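Local coordinates for ORF14 (PDB 2WPX), which is a tandem GNAT-type protein of the clavulanic acid biosynthesis pathway that binds acetyl-CoA and probably acts as an acyltransferase, at residues W185-P190 with G232-H237; Y236-V241 with L289-R294. All coordinates share one frame; numbering follows the deposited sequence.

Contact 1. Residues W185-P190 with G232-H237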
loop_
_atom_site.group_PDB
_atom_site.type_symbol
_atom_site.label_atom_id
_atom_site.label_comp_id
_atom_site.label_asym_id
_atom_site.label_seq_id
_atom_site.Cartn_x
_atom_site.Cartn_y
_atom_site.Cartn_z
ATOM N N TRP A 185 4.517 14.553 -14.630
ATOM C CA TRP A 185 5.616 14.951 -13.747
ATOM C C TRP A 185 6.108 13.738 -12.916
ATOM O O TRP A 185 5.363 12.758 -12.742
ATOM C CB TRP A 185 5.155 16.083 -12.840
ATOM C CG TRP A 185 4.118 15.726 -11.861
ATOM C CD1 TRP A 185 4.304 15.121 -10.665
ATOM C CD2 TRP A 185 2.710 15.986 -11.954
ATOM N NE1 TRP A 185 3.128 15.010 -9.985
ATOM C CE2 TRP A 185 2.127 15.529 -10.755
ATOM C CE3 TRP A 185 1.892 16.570 -12.927
ATOM C CZ2 TRP A 185 0.764 15.613 -10.509
ATOM C CZ3 TRP A 185 0.545 16.663 -12.681
ATOM C CH2 TRP A 185 -0.010 16.182 -11.472
ATOM N N GLY A 186 7.346 13.841 -12.420
ATOM C CA GLY A 186 8.059 12.739 -11.779
ATOM C C GLY A 186 7.689 12.621 -10.311
ATOM O O GLY A 186 6.486 12.701 -9.937
ATOM N N THR A 187 8.708 12.469 -9.462
ATOM C CA THR A 187 8.503 12.091 -8.090
ATOM C C THR A 187 7.974 13.243 -7.288
ATOM O O THR A 187 7.234 13.042 -6.341
ATOM C CB THR A 187 9.840 11.598 -7.496
ATOM O OG1 THR A 187 10.335 10.536 -8.331
ATOM C CG2 THR A 187 9.651 11.074 -6.125
ATOM N N ILE A 188 8.361 14.458 -7.651
ATOM C CA ILE A 188 7.939 15.606 -6.884
ATOM C C ILE A 188 6.887 16.325 -7.710
ATOM O O ILE A 188 7.079 16.573 -8.912
ATOM C CB ILE A 188 9.156 16.581 -6.586
ATOM C CG1 ILE A 188 10.307 15.850 -5.883
ATOM C CG2 ILE A 188 8.676 17.828 -5.857
ATOM C CD1 ILE A 188 9.848 15.208 -4.544
ATOM N N THR A 189 5.780 16.655 -7.064
ATOM C CA THR A 189 4.673 17.370 -7.728
ATOM C C THR A 189 4.910 18.889 -7.870
ATOM O O THR A 189 5.140 19.585 -6.923
ATOM C CB THR A 189 3.296 17.046 -7.056
ATOM O OG1 THR A 189 2.222 17.748 -7.722
ATOM C CG2 THR A 189 3.310 17.502 -5.684
ATOM N N PRO A 190 4.901 19.403 -9.093
ATOM C CA PRO A 190 5.050 20.874 -9.213
ATOM C C PRO A 190 4.038 21.626 -8.296
ATOM O O PRO A 190 2.907 21.216 -8.178
ATOM C CB PRO A 190 4.783 21.126 -10.701
ATOM C CG PRO A 190 5.208 19.782 -11.345
ATOM C CD PRO A 190 4.585 18.776 -10.380
ATOM N N GLY A 232 13.653 5.262 -1.273
ATOM C CA GLY A 232 14.227 4.953 -2.588
ATOM C C GLY A 232 13.166 4.724 -3.665
ATOM O O GLY A 232 13.453 4.130 -4.710
ATOM N N ARG A 233 11.927 5.141 -3.367
ATOM C CA ARG A 233 10.825 5.019 -4.307
ATOM C C ARG A 233 10.775 6.227 -5.243
ATOM O O ARG A 233 10.906 7.376 -4.808
ATOM C CB ARG A 233 9.486 4.920 -3.557
ATOM C CG ARG A 233 9.270 3.555 -2.961
ATOM C CD ARG A 233 8.065 3.514 -2.106
ATOM N NE ARG A 233 7.831 2.150 -1.635
ATOM C CZ ARG A 233 7.058 1.295 -2.296
ATOM N NH1 ARG A 233 6.487 1.669 -3.437
ATOM N NH2 ARG A 233 6.864 0.081 -1.838
ATOM N N ARG A 234 10.516 5.936 -6.509
ATOM C CA ARG A 234 10.398 6.896 -7.568
ATOM C C ARG A 234 8.921 6.908 -8.015
ATOM O O ARG A 234 8.261 5.860 -7.993
ATOM C CB ARG A 234 11.147 6.255 -8.726
ATOM C CG ARG A 234 11.959 7.077 -9.516
ATOM C CD ARG A 234 13.226 6.295 -9.871
ATOM N NE ARG A 234 13.181 5.065 -10.674
ATOM C CZ ARG A 234 13.828 3.926 -10.328
ATOM N NH1 ARG A 234 14.462 3.821 -9.153
ATOM N NH2 ARG A 234 13.843 2.874 -11.128
ATOM N N ALA A 235 8.410 8.029 -8.539
ATOM C CA ALA A 235 7.004 8.030 -8.956
ATOM C C ALA A 235 6.784 8.670 -10.322
ATOM O O ALA A 235 7.640 9.412 -10.811
ATOM C CB ALA A 235 6.118 8.680 -7.876
ATOM N N TYR A 236 5.659 8.337 -10.956
ATOM C CA TYR A 236 5.379 8.838 -12.303
ATOM C C TYR A 236 3.928 9.325 -12.354
ATOM O O TYR A 236 2.999 8.576 -11.969
ATOM C CB TYR A 236 5.618 7.754 -13.366
ATOM C CG TYR A 236 7.043 7.326 -13.522
ATOM C CD1 TYR A 236 7.615 6.349 -12.662
ATOM C CD2 TYR A 236 7.846 7.873 -14.516
ATOM C CE1 TYR A 236 8.922 5.945 -12.807
ATOM C CE2 TYR A 236 9.169 7.460 -14.655
ATOM C CZ TYR A 236 9.680 6.518 -13.794
ATOM O OH TYR A 236 10.948 6.109 -13.930
ATOM N N HIS A 237 3.729 10.576 -12.787
ATOM C CA HIS A 237 2.393 11.193 -12.768
ATOM C C HIS A 237 1.955 11.703 -14.141
ATOM O O HIS A 237 2.750 12.252 -14.879
ATOM C CB HIS A 237 2.343 12.361 -11.797
ATOM C CG HIS A 237 2.724 11.990 -10.406
ATOM N ND1 HIS A 237 4.038 11.948 -9.983
ATOM C CD2 HIS A 237 1.973 11.620 -9.336
ATOM C CE1 HIS A 237 4.076 11.593 -8.710
ATOM N NE2 HIS A 237 2.835 11.405 -8.290
HETATM O O HOH W 1 10.176 9.726 -11.671
#
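The imidazole of His-237 lies over the pyrrole ring of Trp-185 as an offset stack, with ring centres 4.1 Å apart and planes only 15° from parallel. The overlap is at the rims: Trp-185 NE1 sits above the His-237 face near CG, at a tight 3.1 Å. The methylene of His-237 lies over the same five-membered ring, its CB 3.3 Å from the centroid, a CH-pi contact almost along the ring normal. On the opposite indole face lie Thr-189 OG1 and Pro-190 CD, both toward the rim, so the tryptophan is sandwiched between its own loop and the neighbouring strand. The backbones beneath the stack form an antiparallel hydrogen-bonded pair, Trp-185 with His-237, where the first strand of the C-terminal GNAT domain, 180-185, runs along the edge of strand 234-242. Trp-185 O takes two bonds, from His-237 N at 2.7 Å and from His-237 ND1 at 3.2 Å. CG stands beside the histidine's own backbone N (chi1 -57°), which keeps the ring on the side of that N; the ring's turn about the next bond then brings ND1 to the same oxygen. That oxygen lies in the imidazole plane, whereas ND1 comes in well above the plane of the carbonyl. Gly-186 O is also close to ND1, 2.6 Å away, but that bond is bent and weak. Beyond Trp-185 the chain leaves the strand, and a side chain replaces the carbonyl as acceptor: Ala-235 N donates to Thr-187 OG1 at 3.2 Å in a nearly straight bond (165°). One water donates to Ala-235 O at 2.7 Å, reaches Thr-187 OG1 weakly and rests over the centre of the Tyr-236 ring. Tyr-251 and Ser-253 of strand 247-256 also pack against His-237.

Contact 2. Residues Y236-V241 with L289-R294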
loop_
_atom_site.group_PDB
_atom_site.type_symbol
_atom_site.label_atom_id
_atom_site.label_comp_id
_atom_site.label_asym_id
_atom_site.label_seq_id
_atom_site.Cartn_x
_atom_site.Cartn_y
_atom_site.Cartn_z
ATOM N N TYR A 236 5.659 8.337 -10.956
ATOM C CA TYR A 236 5.379 8.838 -12.303
ATOM C C TYR A 236 3.928 9.325 -12.354
ATOM O O TYR A 236 2.999 8.576 -11.969
ATOM C CB TYR A 236 5.618 7.754 -13.366
ATOM C CG TYR A 236 7.043 7.326 -13.522
ATOM C CD1 TYR A 236 7.615 6.349 -12.662
ATOM C CD2 TYR A 236 7.846 7.873 -14.516
ATOM C CE1 TYR A 236 8.922 5.945 -12.807
ATOM C CE2 TYR A 236 9.169 7.460 -14.655
ATOM C CZ TYR A 236 9.680 6.518 -13.794
ATOM O OH TYR A 236 10.948 6.109 -13.930
ATOM N N HIS A 237 3.729 10.576 -12.787
ATOM C CA HIS A 237 2.393 11.193 -12.768
ATOM C C HIS A 237 1.955 11.703 -14.141
ATOM O O HIS A 237 2.750 12.252 -14.879
ATOM C CB HIS A 237 2.343 12.361 -11.797
ATOM C CG HIS A 237 2.724 11.990 -10.406
ATOM N ND1 HIS A 237 4.038 11.948 -9.983
ATOM C CD2 HIS A 237 1.973 11.620 -9.336
ATOM C CE1 HIS A 237 4.076 11.593 -8.710
ATOM N NE2 HIS A 237 2.835 11.405 -8.290
ATOM N N THR A 238 0.698 11.451 -14.474
ATOM C CA THR A 238 0.027 12.077 -15.597
ATOM C C THR A 238 -1.244 12.743 -15.072
ATOM O O THR A 238 -1.956 12.190 -14.243
ATOM C CB THR A 238 -0.359 11.053 -16.646
ATOM O OG1 THR A 238 0.836 10.408 -17.115
ATOM C CG2 THR A 238 -1.118 11.748 -17.831
ATOM N N GLY A 239 -1.480 13.961 -15.514
ATOM C CA GLY A 239 -2.654 14.722 -15.113
ATOM C C GLY A 239 -3.423 15.244 -16.316
ATOM O O GLY A 239 -2.882 15.414 -17.406
ATOM N N ALA A 240 -4.724 15.442 -16.141
ATOM C CA ALA A 240 -5.487 15.987 -17.238
ATOM C C ALA A 240 -5.972 17.349 -16.818
ATOM O O ALA A 240 -6.574 17.485 -15.750
ATOM C CB ALA A 240 -6.647 15.103 -17.577
ATOM N N VAL A 241 -5.696 18.355 -17.643
ATOM C CA VAL A 241 -6.159 19.695 -17.308
ATOM C C VAL A 241 -7.310 20.097 -18.185
ATOM O O VAL A 241 -7.259 19.877 -19.379
ATOM C CB VAL A 241 -5.041 20.774 -17.396
ATOM C CG1 VAL A 241 -5.650 22.157 -17.135
ATOM C CG2 VAL A 241 -3.932 20.489 -16.370
ATOM N N LEU A 289 1.100 4.803 -18.007
ATOM C CA LEU A 289 1.845 3.572 -18.184
ATOM C C LEU A 289 2.902 3.771 -19.275
ATOM O O LEU A 289 4.045 3.370 -19.146
ATOM C CB LEU A 289 0.931 2.395 -18.501
ATOM C CG LEU A 289 1.622 1.008 -18.632
ATOM C CD1 LEU A 289 2.184 0.597 -17.322
ATOM C CD2 LEU A 289 0.706 -0.105 -19.180
ATOM N N GLU A 290 2.541 4.438 -20.344
ATOM C CA GLU A 290 3.492 4.580 -21.395
ATOM C C GLU A 290 4.680 5.388 -20.887
ATOM O O GLU A 290 5.832 5.163 -21.300
ATOM C CB GLU A 290 2.845 5.282 -22.566
ATOM C CG GLU A 290 3.739 5.399 -23.769
ATOM C CD GLU A 290 3.104 6.325 -24.814
ATOM O OE1 GLU A 290 2.684 7.449 -24.489
ATOM O OE2 GLU A 290 2.990 5.914 -25.961
ATOM N N TYR A 291 4.368 6.365 -20.039
ATOM C CA TYR A 291 5.328 7.264 -19.493
ATOM C C TYR A 291 6.285 6.465 -18.549
ATOM O O TYR A 291 7.495 6.571 -18.661
ATOM C CB TYR A 291 4.585 8.418 -18.823
ATOM C CG TYR A 291 5.462 9.338 -18.020
ATOM C CD1 TYR A 291 6.732 9.686 -18.448
ATOM C CD2 TYR A 291 5.033 9.845 -16.816
ATOM C CE1 TYR A 291 7.534 10.563 -17.686
ATOM C CE2 TYR A 291 5.803 10.691 -16.082
ATOM C CZ TYR A 291 7.038 11.046 -16.507
ATOM O OH TYR A 291 7.778 11.890 -15.726
ATOM N N VAL A 292 5.759 5.600 -17.709
ATOM C CA VAL A 292 6.592 4.610 -16.953
ATOM C C VAL A 292 7.520 3.729 -17.818
ATOM O O VAL A 292 8.750 3.694 -17.610
ATOM C CB VAL A 292 5.699 3.719 -16.071
ATOM C CG1 VAL A 292 6.483 2.584 -15.378
ATOM C CG2 VAL A 292 5.015 4.581 -15.083
ATOM N N LEU A 293 6.947 3.038 -18.794
ATOM C CA LEU A 293 7.682 2.040 -19.596
ATOM C C LEU A 293 8.808 2.673 -20.399
ATOM O O LEU A 293 9.776 2.001 -20.744
ATOM C CB LEU A 293 6.729 1.326 -20.564
ATOM C CG LEU A 293 6.113 0.025 -20.071
ATOM C CD1 LEU A 293 6.012 0.055 -18.605
ATOM C CD2 LEU A 293 4.775 -0.379 -20.729
ATOM N N ARG A 294 8.701 3.948 -20.735
ATOM C CA ARG A 294 9.774 4.501 -21.505
ATOM C C ARG A 294 10.930 4.912 -20.596
ATOM O O ARG A 294 12.027 5.144 -21.063
ATOM C CB ARG A 294 9.302 5.596 -22.486
ATOM C CG ARG A 294 9.037 6.949 -21.878
ATOM C CD ARG A 294 9.329 8.110 -22.883
ATOM N NE ARG A 294 8.465 8.044 -24.057
ATOM C CZ ARG A 294 7.137 8.065 -23.999
ATOM N NH1 ARG A 294 6.512 8.147 -22.821
ATOM N NH2 ARG A 294 6.434 7.992 -25.121
#
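Tyr-236 meets Tyr-291 and Val-292 where helix 280-295 packs against the sheet of the C-terminal GNAT domain, near the end of that helix. The two tyrosines make a T-shaped pair. Tyr-236 supplies the edge: its CD2 stands 3.8 Å above the plane of the Tyr-291 ring, toward the rim, near CE2 and CZ. The planes are 81° apart and the centroids are separated by 5.3 Å. In Tyr-291, CG is anti to the backbone N (chi1 171°), and the side chain sets out toward the strand. Its CE2 also lies 3.6 Å from His-237 O, a packing contact. This is the helix that follows the fourth strand of the GNAT fold; here it runs at 150° to strand 236-241, with the two short axes 8.3 Å apart at their closest. Val-292 fills in beside the aromatic pair. Its CG2 touches Tyr-236 CB at 3.7 Å and then CG, while its CA lies over a face of the same ring, toward the rim. Tyr-236 OH bonds to Glu-296 OE2, just past the helix segment, and Thr-238 OG1, close to Tyr-291 CD2, bonds to Asn-288 ND2. Val-254 of the adjacent strand 247-256 packs against Val-292.

The two contacts share strand 234-242, and their centres lie about 10 Å apart. Tyr-236 and His-237 belong to both, but point to opposite faces of the strand: contact 1 uses the histidine side, with the loop leaving strand 180-185, and contact 2 the tyrosine side, under helix 280-295. Along the chain the order is 185-190, the shared strand, then 289-294. They also touch directly, Tyr-291 OH packing 3.8 Å from Trp-185 C. Together they join the first two strands of the C-terminal GNAT domain to a helix, away from the acetyl-CoA, which is bound by residues between 90 and 145.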